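Citrate synthase (Thermotoga maritima, PDB 2P2W) probably catalyses the condensation of oxaloacetate with acetyl-CoA and water to give citrate and CoA, the entry step of the tricarboxylic acid cycle. Local coordinates at residues A[17-22]-A[174-179]; A[35-40]-A[169-174]; A[223-228]-A[277-282]. All blocks are in the same frame, centred on the assembly; numbering follows the deposited sequence.

Interaction 1. Residues A[17-22]-A[174-179]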
loop_
_atom_site.group_PDB
_atom_site.type_symbol
_atom_site.label_atom_id
_atom_site.label_comp_id
_atom_site.label_asym_id
_atom_site.label_seq_id
_atom_site.Cartn_x
_atom_site.Cartn_y
_atom_site.Cartn_z
ATOM N N CYS A 17 0.956 -12.463 -17.733
ATOM C CA CYS A 17 0.079 -11.791 -18.678
ATOM C C CYS A 17 0.785 -10.947 -19.723
ATOM O O CYS A 17 1.738 -10.232 -19.422
ATOM C CB CYS A 17 -0.894 -10.917 -17.881
ATOM S SG CYS A 17 -1.714 -9.578 -18.774
ATOM N N TYR A 18 0.306 -11.044 -20.958
ATOM C CA TYR A 18 0.864 -10.256 -22.043
ATOM C C TYR A 18 -0.162 -9.202 -22.425
ATOM O O TYR A 18 -1.290 -9.524 -22.805
ATOM C CB TYR A 18 1.195 -11.127 -23.258
ATOM C CG TYR A 18 1.636 -10.318 -24.464
ATOM C CD1 TYR A 18 2.607 -9.321 -24.342
ATOM C CD2 TYR A 18 1.065 -10.530 -25.718
ATOM C CE1 TYR A 18 2.995 -8.551 -25.441
ATOM C CE2 TYR A 18 1.445 -9.767 -26.824
ATOM C CZ TYR A 18 2.406 -8.779 -26.679
ATOM O OH TYR A 18 2.769 -8.017 -27.767
ATOM N N LEU A 19 0.237 -7.943 -22.299
ATOM C CA LEU A 19 -0.620 -6.816 -22.623
ATOM C C LEU A 19 -0.128 -6.184 -23.923
ATOM O O LEU A 19 0.941 -5.580 -23.954
ATOM C CB LEU A 19 -0.569 -5.790 -21.492
ATOM C CG LEU A 19 -1.305 -4.465 -21.692
ATOM C CD1 LEU A 19 -2.767 -4.723 -21.999
ATOM C CD2 LEU A 19 -1.159 -3.618 -20.436
ATOM N N ASP A 20 -0.906 -6.340 -24.990
ATOM C CA ASP A 20 -0.545 -5.782 -26.288
ATOM C C ASP A 20 -1.288 -4.462 -26.462
ATOM O O ASP A 20 -2.399 -4.434 -26.985
ATOM C CB ASP A 20 -0.941 -6.753 -27.402
ATOM C CG ASP A 20 -0.491 -6.288 -28.776
ATOM O OD1 ASP A 20 -0.190 -5.089 -28.939
ATOM O OD2 ASP A 20 -0.452 -7.126 -29.700
ATOM N N GLY A 21 -0.672 -3.373 -26.015
ATOM C CA GLY A 21 -1.302 -2.066 -26.116
ATOM C C GLY A 21 -1.472 -1.547 -27.532
ATOM O O GLY A 21 -2.395 -0.786 -27.814
ATOM N N ILE A 22 -0.586 -1.958 -28.431
ATOM C CA ILE A 22 -0.659 -1.506 -29.818
ATOM C C ILE A 22 -1.866 -2.079 -30.563
ATOM O O ILE A 22 -2.566 -1.351 -31.262
ATOM C CB ILE A 22 0.636 -1.867 -30.583
ATOM C CG1 ILE A 22 1.827 -1.148 -29.945
ATOM C CG2 ILE A 22 0.511 -1.473 -32.052
ATOM C CD1 ILE A 22 3.169 -1.504 -30.567
ATOM N N MET A 174 -9.497 -9.805 -13.658
ATOM C CA MET A 174 -8.545 -10.482 -12.789
ATOM C C MET A 174 -7.090 -10.061 -12.905
ATOM O O MET A 174 -6.372 -10.033 -11.905
ATOM C CB MET A 174 -8.596 -11.993 -13.001
ATOM C CG MET A 174 -9.752 -12.688 -12.338
ATOM S SD MET A 174 -9.570 -14.470 -12.506
ATOM C CE MET A 174 -11.086 -15.017 -11.742
ATOM N N GLU A 175 -6.649 -9.718 -14.108
ATOM C CA GLU A 175 -5.237 -9.407 -14.286
ATOM C C GLU A 175 -4.878 -8.524 -15.476
ATOM O O GLU A 175 -5.500 -8.618 -16.533
ATOM C CB GLU A 175 -4.493 -10.743 -14.410
ATOM C CG GLU A 175 -3.204 -10.701 -15.204
ATOM C CD GLU A 175 -2.078 -10.056 -14.437
ATOM O OE1 GLU A 175 -2.183 -9.983 -13.196
ATOM O OE2 GLU A 175 -1.087 -9.634 -15.078
ATOM N N GLN A 176 -3.875 -7.663 -15.295
ATOM C CA GLN A 176 -3.395 -6.829 -16.395
ATOM C C GLN A 176 -2.017 -6.199 -16.211
ATOM O O GLN A 176 -1.876 -4.980 -16.089
ATOM C CB GLN A 176 -4.395 -5.733 -16.778
ATOM C CG GLN A 176 -3.954 -5.042 -18.079
ATOM C CD GLN A 176 -5.080 -4.359 -18.825
ATOM O OE1 GLN A 176 -5.795 -4.982 -19.610
ATOM N NE2 GLN A 176 -5.242 -3.063 -18.580
ATOM N N ASP A 177 -1.000 -7.052 -16.190
ATOM C CA ASP A 177 0.383 -6.604 -16.091
ATOM C C ASP A 177 0.679 -5.731 -14.867
ATOM O O ASP A 177 0.081 -5.908 -13.803
ATOM C CB ASP A 177 0.748 -5.868 -17.390
ATOM C CG ASP A 177 2.242 -5.828 -17.650
ATOM O OD1 ASP A 177 2.899 -6.885 -17.546
ATOM O OD2 ASP A 177 2.753 -4.735 -17.974
ATOM N N ILE A 178 1.595 -4.778 -15.023
ATOM C CA ILE A 178 1.987 -3.934 -13.902
ATOM C C ILE A 178 1.270 -2.593 -13.795
ATOM O O ILE A 178 1.884 -1.528 -13.916
ATOM C CB ILE A 178 3.513 -3.698 -13.911
ATOM C CG1 ILE A 178 4.236 -4.983 -14.329
ATOM C CG2 ILE A 178 3.980 -3.284 -12.524
ATOM C CD1 ILE A 178 3.963 -6.194 -13.434
ATOM N N ASN A 179 -0.038 -2.654 -13.563
ATOM C CA ASN A 179 -0.842 -1.452 -13.403
ATOM C C ASN A 179 -0.507 -0.884 -12.024
ATOM O O ASN A 179 0.199 -1.522 -11.242
ATOM C CB ASN A 179 -2.325 -1.808 -13.512
ATOM C CG ASN A 179 -2.705 -2.964 -12.616
ATOM O OD1 ASN A 179 -2.957 -2.788 -11.427
ATOM N ND2 ASN A 179 -2.727 -4.165 -13.183
HETATM O O HOH W 1 2.523 -9.579 -16.546
HETATM O O HOH W 2 4.395 -9.123 -19.587
#

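Interaction 2. Residues A[35-40]-A[169-174]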
loop_
_atom_site.group_PDB
_atom_site.type_symbol
_atom_site.label_atom_id
_atom_site.label_comp_id
_atom_site.label_asym_id
_atom_site.label_seq_id
_atom_site.Cartn_x
_atom_site.Cartn_y
_atom_site.Cartn_z
ATOM N N GLU A 35 -11.672 -15.135 -24.490
ATOM C CA GLU A 35 -11.975 -16.555 -24.588
ATOM C C GLU A 35 -12.330 -17.071 -23.196
ATOM O O GLU A 35 -13.310 -17.797 -23.014
ATOM C CB GLU A 35 -10.775 -17.328 -25.125
ATOM C CG GLU A 35 -10.786 -17.520 -26.619
ATOM C CD GLU A 35 -10.569 -18.969 -26.995
ATOM O OE1 GLU A 35 -9.395 -19.374 -27.141
ATOM O OE2 GLU A 35 -11.575 -19.701 -27.135
ATOM N N LEU A 36 -11.525 -16.688 -22.212
ATOM C CA LEU A 36 -11.768 -17.113 -20.839
ATOM C C LEU A 36 -13.053 -16.490 -20.296
ATOM O O LEU A 36 -13.872 -17.175 -19.682
ATOM C CB LEU A 36 -10.570 -16.734 -19.957
ATOM C CG LEU A 36 -9.287 -17.494 -20.310
ATOM C CD1 LEU A 36 -8.076 -16.825 -19.695
ATOM C CD2 LEU A 36 -9.421 -18.932 -19.826
ATOM N N ALA A 37 -13.244 -15.197 -20.537
ATOM C CA ALA A 37 -14.438 -14.510 -20.050
ATOM C C ALA A 37 -15.717 -15.167 -20.571
ATOM O O ALA A 37 -16.744 -15.188 -19.891
ATOM C CB ALA A 37 -14.400 -13.040 -20.461
ATOM N N GLU A 38 -15.640 -15.704 -21.782
ATOM C CA GLU A 38 -16.783 -16.349 -22.413
ATOM C C GLU A 38 -16.959 -17.819 -22.033
ATOM O O GLU A 38 -18.069 -18.261 -21.733
ATOM C CB GLU A 38 -16.643 -16.240 -23.933
ATOM C CG GLU A 38 -17.752 -16.911 -24.721
ATOM C CD GLU A 38 -17.444 -16.977 -26.204
ATOM O OE1 GLU A 38 -16.933 -15.978 -26.752
ATOM O OE2 GLU A 38 -17.713 -18.030 -26.823
ATOM N N LYS A 39 -15.861 -18.565 -22.032
ATOM C CA LYS A 39 -15.906 -19.998 -21.763
ATOM C C LYS A 39 -15.500 -20.508 -20.383
ATOM O O LYS A 39 -15.777 -21.662 -20.048
ATOM C CB LYS A 39 -15.052 -20.722 -22.807
ATOM C CG LYS A 39 -15.420 -20.393 -24.247
ATOM C CD LYS A 39 -14.427 -21.008 -25.223
ATOM C CE LYS A 39 -14.907 -20.876 -26.659
ATOM N NZ LYS A 39 -13.780 -21.014 -27.625
ATOM N N SER A 40 -14.852 -19.672 -19.580
ATOM C CA SER A 40 -14.389 -20.125 -18.272
ATOM C C SER A 40 -15.275 -19.692 -17.114
ATOM O O SER A 40 -16.402 -19.239 -17.309
ATOM C CB SER A 40 -12.951 -19.636 -18.041
ATOM O OG SER A 40 -12.299 -20.385 -17.025
ATOM N N ALA A 169 -17.406 -10.585 -16.162
ATOM C CA ALA A 169 -16.790 -9.320 -15.767
ATOM C C ALA A 169 -15.603 -9.547 -14.835
ATOM O O ALA A 169 -14.544 -8.937 -15.008
ATOM C CB ALA A 169 -17.821 -8.421 -15.092
ATOM N N PHE A 170 -15.775 -10.414 -13.841
ATOM C CA PHE A 170 -14.677 -10.688 -12.917
ATOM C C PHE A 170 -13.466 -11.234 -13.672
ATOM O O PHE A 170 -12.337 -10.786 -13.467
ATOM C CB PHE A 170 -15.092 -11.701 -11.848
ATOM C CG PHE A 170 -15.945 -11.124 -10.753
ATOM C CD1 PHE A 170 -15.731 -9.831 -10.284
ATOM C CD2 PHE A 170 -16.918 -11.910 -10.136
ATOM C CE1 PHE A 170 -16.470 -9.329 -9.214
ATOM C CE2 PHE A 170 -17.662 -11.420 -9.068
ATOM C CZ PHE A 170 -17.437 -10.125 -8.603
ATOM N N ILE A 171 -13.707 -12.206 -14.545
ATOM C CA ILE A 171 -12.636 -12.809 -15.323
ATOM C C ILE A 171 -11.868 -11.744 -16.114
ATOM O O ILE A 171 -10.639 -11.748 -16.141
ATOM C CB ILE A 171 -13.198 -13.886 -16.285
ATOM C CG1 ILE A 171 -13.821 -15.024 -15.470
ATOM C CG2 ILE A 171 -12.095 -14.416 -17.193
ATOM C CD1 ILE A 171 -14.547 -16.064 -16.304
ATOM N N LEU A 172 -12.595 -10.825 -16.740
ATOM C CA LEU A 172 -11.964 -9.757 -17.516
ATOM C C LEU A 172 -11.096 -8.830 -16.654
ATOM O O LEU A 172 -10.138 -8.234 -17.146
ATOM C CB LEU A 172 -13.029 -8.906 -18.213
ATOM C CG LEU A 172 -13.820 -9.538 -19.357
ATOM C CD1 LEU A 172 -14.938 -8.593 -19.793
ATOM C CD2 LEU A 172 -12.880 -9.827 -20.512
ATOM N N LEU A 173 -11.435 -8.722 -15.373
ATOM C CA LEU A 173 -10.723 -7.838 -14.452
ATOM C C LEU A 173 -9.678 -8.497 -13.551
ATOM O O LEU A 173 -9.033 -7.817 -12.759
ATOM C CB LEU A 173 -11.740 -7.117 -13.557
ATOM C CG LEU A 173 -12.772 -6.213 -14.234
ATOM C CD1 LEU A 173 -13.919 -5.920 -13.266
ATOM C CD2 LEU A 173 -12.099 -4.922 -14.682
ATOM N N MET A 174 -9.497 -9.805 -13.658
ATOM C CA MET A 174 -8.545 -10.482 -12.789
ATOM C C MET A 174 -7.090 -10.061 -12.905
ATOM O O MET A 174 -6.372 -10.033 -11.905
ATOM C CB MET A 174 -8.596 -11.993 -13.001
ATOM C CG MET A 174 -9.752 -12.688 -12.338
ATOM S SD MET A 174 -9.570 -14.470 -12.506
ATOM C CE MET A 174 -11.086 -15.017 -11.742
#

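Interaction 3. Residues A[223-228]-A[277-282]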
loop_
_atom_site.group_PDB
_atom_site.type_symbol
_atom_site.label_atom_id
_atom_site.label_comp_id
_atom_site.label_asym_id
_atom_site.label_seq_id
_atom_site.Cartn_x
_atom_site.Cartn_y
_atom_site.Cartn_z
ATOM N N GLU A 223 -24.483 10.908 -15.591
ATOM C CA GLU A 223 -25.678 11.631 -15.178
ATOM C C GLU A 223 -25.472 13.135 -15.327
ATOM O O GLU A 223 -26.411 13.872 -15.656
ATOM C CB GLU A 223 -26.044 11.233 -13.741
ATOM C CG GLU A 223 -26.713 9.854 -13.723
ATOM C CD GLU A 223 -26.642 9.113 -12.395
ATOM O OE1 GLU A 223 -25.915 9.552 -11.485
ATOM O OE2 GLU A 223 -27.301 8.058 -12.284
ATOM N N GLU A 224 -24.236 13.583 -15.115
ATOM C CA GLU A 224 -23.902 14.995 -15.252
ATOM C C GLU A 224 -24.110 15.395 -16.711
ATOM O O GLU A 224 -24.572 16.499 -17.005
ATOM C CB GLU A 224 -22.442 15.236 -14.860
ATOM C CG GLU A 224 -22.095 16.698 -14.671
ATOM C CD GLU A 224 -20.600 16.932 -14.526
ATOM O OE1 GLU A 224 -19.924 16.096 -13.890
ATOM O OE2 GLU A 224 -20.109 17.957 -15.038
ATOM N N ILE A 225 -23.755 14.494 -17.624
ATOM C CA ILE A 225 -23.931 14.752 -19.051
ATOM C C ILE A 225 -25.437 14.801 -19.320
ATOM O O ILE A 225 -25.924 15.638 -20.087
ATOM C CB ILE A 225 -23.282 13.641 -19.903
ATOM C CG1 ILE A 225 -21.769 13.606 -19.643
ATOM C CG2 ILE A 225 -23.559 13.889 -21.378
ATOM C CD1 ILE A 225 -21.049 12.453 -20.310
ATOM N N GLY A 226 -26.166 13.888 -18.684
ATOM C CA GLY A 226 -27.613 13.864 -18.814
ATOM C C GLY A 226 -28.226 13.071 -19.945
ATOM O O GLY A 226 -29.151 12.292 -19.718
ATOM N N SER A 227 -27.743 13.276 -21.167
ATOM C CA SER A 227 -28.289 12.548 -22.304
ATOM C C SER A 227 -27.353 12.590 -23.494
ATOM O O SER A 227 -26.376 13.341 -23.507
ATOM C CB SER A 227 -29.631 13.136 -22.726
ATOM O OG SER A 227 -29.440 14.353 -23.423
ATOM N N GLU A 228 -27.682 11.784 -24.495
ATOM C CA GLU A 228 -26.902 11.697 -25.715
ATOM C C GLU A 228 -26.819 13.041 -26.431
ATOM O O GLU A 228 -25.849 13.315 -27.129
ATOM C CB GLU A 228 -27.520 10.663 -26.666
ATOM C CG GLU A 228 -27.693 9.270 -26.081
ATOM C CD GLU A 228 -29.048 9.059 -25.413
ATOM O OE1 GLU A 228 -29.399 9.825 -24.493
ATOM O OE2 GLU A 228 -29.763 8.112 -25.809
ATOM N N PHE A 277 -26.139 3.293 -20.115
ATOM C CA PHE A 277 -25.464 2.692 -21.250
ATOM C C PHE A 277 -25.594 3.564 -22.498
ATOM O O PHE A 277 -24.616 3.767 -23.215
ATOM C CB PHE A 277 -26.023 1.294 -21.535
ATOM C CG PHE A 277 -25.402 0.632 -22.733
ATOM C CD1 PHE A 277 -24.029 0.398 -22.782
ATOM C CD2 PHE A 277 -26.185 0.251 -23.819
ATOM C CE1 PHE A 277 -23.443 -0.208 -23.898
ATOM C CE2 PHE A 277 -25.610 -0.352 -24.937
ATOM C CZ PHE A 277 -24.237 -0.582 -24.977
ATOM N N ARG A 278 -26.792 4.083 -22.752
ATOM C CA ARG A 278 -27.018 4.923 -23.931
ATOM C C ARG A 278 -26.069 6.122 -23.920
ATOM O O ARG A 278 -25.476 6.469 -24.941
ATOM C CB ARG A 278 -28.465 5.435 -23.977
ATOM C CG ARG A 278 -29.563 4.370 -24.095
ATOM C CD ARG A 278 -29.607 3.701 -25.464
ATOM N NE ARG A 278 -30.777 2.826 -25.625
ATOM C CZ ARG A 278 -31.992 3.230 -25.996
ATOM N NH1 ARG A 278 -32.228 4.508 -26.260
ATOM N NH2 ARG A 278 -32.982 2.350 -26.101
ATOM N N ILE A 279 -25.935 6.760 -22.763
ATOM C CA ILE A 279 -25.060 7.923 -22.647
ATOM C C ILE A 279 -23.592 7.533 -22.853
ATOM O O ILE A 279 -22.863 8.193 -23.594
ATOM C CB ILE A 279 -25.232 8.606 -21.264
ATOM C CG1 ILE A 279 -26.684 9.073 -21.100
ATOM C CG2 ILE A 279 -24.284 9.803 -21.138
ATOM C CD1 ILE A 279 -27.036 9.565 -19.704
ATOM N N ALA A 280 -23.167 6.455 -22.203
ATOM C CA ALA A 280 -21.784 5.986 -22.317
ATOM C C ALA A 280 -21.445 5.608 -23.761
ATOM O O ALA A 280 -20.338 5.868 -24.251
ATOM C CB ALA A 280 -21.573 4.786 -21.400
ATOM N N SER A 281 -22.402 4.987 -24.439
ATOM C CA SER A 281 -22.197 4.577 -25.820
ATOM C C SER A 281 -22.060 5.803 -26.716
ATOM O O SER A 281 -21.232 5.828 -27.629
ATOM C CB SER A 281 -23.369 3.710 -26.287
ATOM O OG SER A 281 -23.062 3.081 -27.517
ATOM N N LYS A 282 -22.875 6.823 -26.451
ATOM C CA LYS A 282 -22.832 8.048 -27.242
ATOM C C LYS A 282 -21.527 8.796 -26.983
ATOM O O LYS A 282 -20.961 9.412 -27.888
ATOM C CB LYS A 282 -24.017 8.946 -26.890
ATOM C CG LYS A 282 -24.164 10.162 -27.796
ATOM C CD LYS A 282 -24.412 9.743 -29.237
ATOM C CE LYS A 282 -24.837 10.925 -30.089
ATOM N NZ LYS A 282 -25.167 10.493 -31.470
#

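Interaction 1. Residues A[17-22]-A[174-179]
Van der Waals contact joins strand 17-20 to the loop 174-179 through Cys17 and Leu19, whose side chains both leave the backbone toward that loop. Leu19 crosses the extended chain of Gln176 obliquely: one methyl, CD1, lies 3.9 Å from Gln176 OE1, and the other, CD2, reaches the CG of the same residue. Cys17 carries SG anti to its backbone N, which brings the sulfur to 3.7 Å from Asp177 N. Its CB sits closer still, 3.1 Å from Glu175 OE2, so the carboxylate is packed tightly against this carbon.

Between the two segments there is no direct hydrogen bond; those of the loop join its own residues or lead to outside partners. The Glu175 chain bends at chi2 (75°), and OE2 accepts the N-H of Asp177 at 2.8 Å. That bond is rather bent (138° at the hydrogen) and arrives from above the carboxylate plane. The same OE2 also pairs with NE2 of His332. Further on, Asn179 ND2 donates to Gln176 O over 3.1 Å, with the acceptor close to the amide plane.

Water carries the polar link between the segments. One molecule donates to Cys17 O at 3.1 Å and to Asp177 OD1 at 2.9 Å; a second spans the same two atoms, its bond to Asp177 being weak. Thr346 and Ser347 of the second subunit bind the Asp177 carboxylate directly.

An alanine in place of Glu175 would take away the acceptor shared by Asp177 N and His332, and would probably loosen the loop and its seat on Cys17. Between these two acids stands Gln176, with OE1 bonded to Tyr253 OH, NE2 to a citrate probably from the crystallisation liquor, and His250, one of two predicted active-site residues, alongside; this is consistent with a well-held loop offering an amide beside the predicted active site.

Interaction 2. Residues A[35-40]-A[169-174]
Ile171 reaches across from helix 163-173 to the last turn of helix 33-39, and its conformation decides most of the contact. CG1 is anti to the carbonyl carbon (chi1 -63°), which turns CG2 anti to the backbone N, and the extended second torsion (chi2 173°) carries CD1 far out from the parent helix. The two branches therefore find different targets. CG2 of Ile171 presses on the backbone of the opposing helix, 3.6 Å from Ala37 N, and also meets the side chain of Leu36 at its CB, 3.9 Å away. CD1 of Ile171 reaches the helix end, lying 3.6 Å from Leu36 O. The same Ile171 CD1 is 3.8 Å from Ser40 C. Leu36 O is at the same time the acceptor for Ser40 N, at 2.7 Å, so the methyl packs beside a carbonyl already engaged in a helical hydrogen bond.

Leu172 repeats the same first torsion, with CG anti to the carbonyl carbon. Its CD2 comes to 3.6 Å from Ala37 CB, and CG stands almost as near, so the alanine methyl meets one branch of the leucine together with its branch point. The small Ala37 side chain is consistent with the close backbone approach here: its CA is 5.3 Å from that of Ile171, and the short helical axes pass 8.4 Å apart, nearly antiparallel at 158°.

This is helix-helix packing inside a mainly alpha-helical enzyme. Phe262 of helix 258-270 touches both Ala37 and Leu172, while Thr45 of helix 42-51 touches Leu36 and Ile171. Tyr28 of strand 25-28 bonds through OH to Ile171 O, and Tyr357 of the second subunit packs on Leu36, while helices 317-337 and 299-309 pack on other side chains of 169-174.

Interaction 3. Residues A[223-228]-A[277-282]
The guanidinium of Arg278 has the carboxylate of Glu228 at its edge: Glu228 OE2 lies near the guanidinium plane, yet 4.4 Å from Arg278 NH1, beyond a salt bridge. With the two planes 63° apart, the groups are inclined rather than laid flat together. Any pull between these opposite charges would probably be modest, since each has firmer partners: Pro272 O and Asp273 for Arg278, and Lys275 for Glu228.

Helix 214-225 terminates at Gly226, a C-terminal glycine with positive phi (88°), and the turn that follows is laid across helix 275-289 in the largely helical citrate synthase fold. A CB on Gly226 would collide with the carbonyl O of Ile225, which explains glycine at this point.

Glu228 bends at chi2 (91°), so that its carboxylate OE2 rests 3.5 Å from Arg278 CB while its CB and CG pack on Lys282 and Arg278 O. Glu228 CG lies 3.7 Å from Arg278 O, the carbonyl that accepts Lys282 N within helix 275-289. Lys282 crosses Glu228 at about a right angle, its CG 3.6 Å from Glu228 CB. Lys282 also bends at chi2, and its NZ goes on to a salt bridge with Glu285. The methylenes of these two charged side chains thus form the outer part of the contact.

Beneath lies the apolar part, carried by Ile279. It slides past Ile225 in the opposite sense, with CG2 of Ile279 4.2 Å from Ile225 CB, while Leu222 of helix 214-225 extends this patch. CG1 of Ile279 meets the backbone of the turn at Ser227 CA. Since CG1 is anti to the carbonyl carbon and chi2 is extended, Ile279 CD1 ends 3.5 Å from Gly226 O.

From the N terminus, strand 17-20 opens interaction 1 and helix 33-39 soon opens interaction 2. The chain then runs through 128 residues, mostly helical, before helix 163-173 closes interaction 2; the loop after that helix closes interaction 1 at once, the two sharing Met174. Interaction 2 therefore lies wholly inside the larger loop of interaction 1, and together they fasten the small N-terminal sheet and its following helix to one helix end near the second subunit. Interaction 3 follows in series, closing a separate 48-residue loop between helices 214-225 and 275-289. Its centre is 29 Å from that of interaction 1 and 26 Å from that of interaction 2.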